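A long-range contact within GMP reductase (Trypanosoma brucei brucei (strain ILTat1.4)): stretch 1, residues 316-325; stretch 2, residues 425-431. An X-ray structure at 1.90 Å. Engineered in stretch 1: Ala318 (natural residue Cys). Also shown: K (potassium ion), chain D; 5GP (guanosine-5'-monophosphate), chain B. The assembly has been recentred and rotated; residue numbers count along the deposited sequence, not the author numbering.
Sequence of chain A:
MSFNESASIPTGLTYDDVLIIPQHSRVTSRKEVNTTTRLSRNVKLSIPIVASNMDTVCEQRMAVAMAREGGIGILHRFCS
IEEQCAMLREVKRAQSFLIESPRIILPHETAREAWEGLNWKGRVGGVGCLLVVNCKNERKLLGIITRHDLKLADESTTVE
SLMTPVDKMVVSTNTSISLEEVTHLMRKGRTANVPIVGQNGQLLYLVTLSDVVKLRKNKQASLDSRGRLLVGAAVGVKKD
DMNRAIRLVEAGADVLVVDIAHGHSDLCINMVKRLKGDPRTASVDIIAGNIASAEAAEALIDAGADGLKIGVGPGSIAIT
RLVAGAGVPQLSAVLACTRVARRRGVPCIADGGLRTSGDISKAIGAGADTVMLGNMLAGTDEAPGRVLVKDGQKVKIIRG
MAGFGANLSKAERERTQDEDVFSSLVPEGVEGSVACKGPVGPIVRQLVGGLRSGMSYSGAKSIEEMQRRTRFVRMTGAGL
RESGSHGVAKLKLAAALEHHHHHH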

# COMPACT_ATOMS: atom_id res chain seq x y z
N SER A 316 17.93 -19.44 -4.18
CA SER A 316 16.89 -18.54 -3.67
C SER A 316 17.35 -17.78 -2.43
O SER A 316 17.09 -16.58 -2.30
CB SER A 316 15.63 -19.35 -3.34
OG SER A 316 15.88 -20.27 -2.29
N ILE A 317 18.03 -18.46 -1.50
CA ILE A 317 18.45 -17.85 -0.25
C ILE A 317 19.94 -17.46 -0.27
O ILE A 317 20.49 -17.07 0.76
CB ILE A 317 18.12 -18.75 0.96
CG1 ILE A 317 18.75 -20.14 0.83
CG2 ILE A 317 16.62 -19.00 1.04
CD1 ILE A 317 20.22 -20.16 0.68
N ALA A 318 20.58 -17.54 -1.43
CA ALA A 318 22.02 -17.31 -1.58
C ALA A 318 22.31 -15.84 -1.88
O ALA A 318 21.63 -15.22 -2.70
CB ALA A 318 22.58 -18.17 -2.71
N ILE A 319 23.36 -15.31 -1.25
CA ILE A 319 23.77 -13.92 -1.48
C ILE A 319 25.28 -13.81 -1.61
O ILE A 319 25.86 -12.74 -1.39
CB ILE A 319 23.26 -12.98 -0.37
CG1 ILE A 319 23.72 -13.46 1.00
CG2 ILE A 319 21.73 -12.86 -0.41
CD1 ILE A 319 23.42 -12.49 2.12
N THR A 320 25.92 -14.92 -1.98
CA THR A 320 27.32 -14.90 -2.41
C THR A 320 27.59 -13.78 -3.42
O THR A 320 28.63 -13.13 -3.38
CB THR A 320 27.67 -16.25 -3.03
OG1 THR A 320 27.64 -17.26 -2.00
CG2 THR A 320 29.03 -16.24 -3.69
N ARG A 321 26.67 -13.59 -4.37
CA ARG A 321 26.88 -12.55 -5.37
C ARG A 321 26.83 -11.16 -4.74
O ARG A 321 27.45 -10.23 -5.26
CB ARG A 321 25.84 -12.71 -6.49
CG ARG A 321 25.96 -14.07 -7.21
CD ARG A 321 24.92 -14.29 -8.31
NE ARG A 321 25.03 -15.62 -8.92
CZ ARG A 321 24.31 -16.01 -9.97
NH1 ARG A 321 23.44 -15.17 -10.54
NH2 ARG A 321 24.47 -17.24 -10.45
N LEU A 322 26.12 -11.00 -3.61
CA LEU A 322 26.07 -9.70 -2.95
C LEU A 322 27.20 -9.50 -1.95
O LEU A 322 27.63 -8.36 -1.73
CB LEU A 322 24.74 -9.51 -2.23
CG LEU A 322 23.49 -9.70 -3.10
CD1 LEU A 322 22.23 -9.42 -2.31
CD2 LEU A 322 23.56 -8.82 -4.34
N VAL A 323 27.69 -10.58 -1.33
CA VAL A 323 28.74 -10.46 -0.32
C VAL A 323 30.12 -10.51 -0.95
O VAL A 323 30.98 -9.67 -0.66
CB VAL A 323 28.57 -11.55 0.76
CG1 VAL A 323 29.77 -11.56 1.68
CG2 VAL A 323 27.29 -11.31 1.55
N ALA A 324 30.37 -11.49 -1.81
CA ALA A 324 31.66 -11.62 -2.49
C ALA A 324 31.68 -10.99 -3.88
O ALA A 324 32.76 -10.65 -4.37
CB ALA A 324 32.04 -13.10 -2.61
N GLY A 325 30.53 -10.85 -4.52
CA GLY A 325 30.47 -10.27 -5.85
C GLY A 325 30.71 -11.26 -6.97
O GLY A 325 30.84 -10.84 -8.13
N LEU A 425 31.52 -15.01 11.35
CA LEU A 425 30.77 -15.41 10.16
C LEU A 425 30.40 -14.16 9.35
O LEU A 425 29.65 -13.31 9.82
CB LEU A 425 29.52 -16.19 10.55
N VAL A 426 30.94 -14.07 8.14
CA VAL A 426 30.46 -13.12 7.14
C VAL A 426 29.42 -13.87 6.31
O VAL A 426 29.78 -14.64 5.41
CB VAL A 426 31.61 -12.57 6.28
CG1 VAL A 426 31.10 -11.52 5.28
CG2 VAL A 426 32.70 -11.98 7.17
N PRO A 427 28.12 -13.70 6.60
CA PRO A 427 27.11 -14.58 6.01
C PRO A 427 27.01 -14.40 4.50
O PRO A 427 27.18 -13.29 3.97
CB PRO A 427 25.82 -14.16 6.71
CG PRO A 427 26.05 -12.73 7.10
CD PRO A 427 27.52 -12.64 7.43
N GLU A 428 26.75 -15.51 3.80
CA GLU A 428 26.47 -15.49 2.36
C GLU A 428 25.14 -16.19 2.05
O GLU A 428 24.91 -16.60 0.90
CB GLU A 428 27.63 -16.12 1.58
CG GLU A 428 29.00 -15.55 1.95
CD GLU A 428 30.03 -15.63 0.82
OE1 GLU A 428 29.69 -16.16 -0.26
OE2 GLU A 428 31.17 -15.16 1.02
N GLY A 429 24.27 -16.31 3.05
CA GLY A 429 22.90 -16.73 2.84
C GLY A 429 21.98 -16.03 3.82
O GLY A 429 22.43 -15.43 4.81
N VAL A 430 20.69 -16.08 3.53
CA VAL A 430 19.68 -15.39 4.32
C VAL A 430 18.67 -16.40 4.86
O VAL A 430 18.67 -17.57 4.48
CB VAL A 430 18.97 -14.28 3.52
CG1 VAL A 430 19.97 -13.23 3.04
CG2 VAL A 430 18.19 -14.87 2.35
N GLU A 431 17.81 -15.92 5.75
CA GLU A 431 16.67 -16.68 6.25
C GLU A 431 15.36 -16.05 5.79
O GLU A 431 15.27 -14.83 5.59
CB GLU A 431 16.71 -16.76 7.78
K K D . 20.70 -15.65 -5.20
P 5GP B . 17.09 -22.91 -4.60
O1P 5GP B . 17.08 -21.67 -5.47
O2P 5GP B . 16.51 -22.68 -3.21
O3P 5GP B . 16.58 -24.16 -5.28
O5' 5GP B . 18.66 -23.18 -4.44
C5' 5GP B . 19.19 -24.08 -3.48
C4' 5GP B . 20.70 -24.13 -3.58
O4' 5GP B . 21.26 -22.91 -3.05
C3' 5GP B . 21.40 -25.22 -2.76
O3' 5GP B . 21.33 -26.50 -3.36
C2' 5GP B . 22.82 -24.66 -2.60
O2' 5GP B . 23.63 -24.94 -3.74
C1' 5GP B . 22.58 -23.15 -2.60
N9 5GP B . 22.72 -22.56 -1.27
C8 5GP B . 22.09 -22.93 -0.14
N7 5GP B . 22.49 -22.09 0.86
C5 5GP B . 23.36 -21.20 0.32
C6 5GP B . 24.08 -20.13 0.82
O6 5GP B . 23.96 -19.82 2.03
N1 5GP B . 24.89 -19.43 0.01
C2 5GP B . 25.01 -19.75 -1.29
N2 5GP B . 25.83 -19.03 -2.08
N3 5GP B . 24.32 -20.78 -1.82
C4 5GP B . 23.49 -21.51 -1.02

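Two backbone hydrogen bonds set the register. Val430 N donates to Ile317 O at 2.9 Å, and Ile319 N donates to Glu428 O, also at 2.9 Å. Together they bridge Ala318 with Gly429, whose CA atoms lie 4.5 Å apart, in a single bridge that does not grow into a sheet. Gly429 CA adds a CA-H...O contact to Ile317 O at 3.2 Å. Past the bridge, stretch 1 turns into a helix, with Ile319 at its N-cap position and Ile319 O accepting from Val323 N at 2.8 Å.

Glycine suits position 429 because GMP lies alongside: an ideal CB there would come within 2.2 Å of 5GP O6. Ala318, an engineered residue, points its CB away from stretch 2, and its O binds potassium at 2.7 Å.

Glu428 gives the contact its largest buried share. Its CB leaves sideways, but chi1 m and chi2 t bring the carboxylate back to stretch 1, where Thr320 OG1 donates to Glu428 OE1 at 2.9 Å. The same hydroxyl oxygen accepts from 5GP N2 at 2.5 Å, while Glu428 O takes 5GP N1 at 3.0 Å besides Ile319 N; the nucleotide thus joins both stretches. Glu428 OE2 is satisfied elsewhere in the structure.

Branched aliphatic side chains fill the space beside these polar links. Ile319, chi1 p and chi2 t, extends its end to Val430, CD1 to CG1 at 3.6 Å; Ile317 CB meets Val430 CG2 at 4.1 Å. One turn into the helix, Val323 points toward stretch 2 and packs CG1 against Val426 CG1 at 3.8 Å. Its CG2 lies 3.1 Å from Pro427 O, a carbonyl buried without a polar partner. In all, 470 Å² is covered, counting both sides.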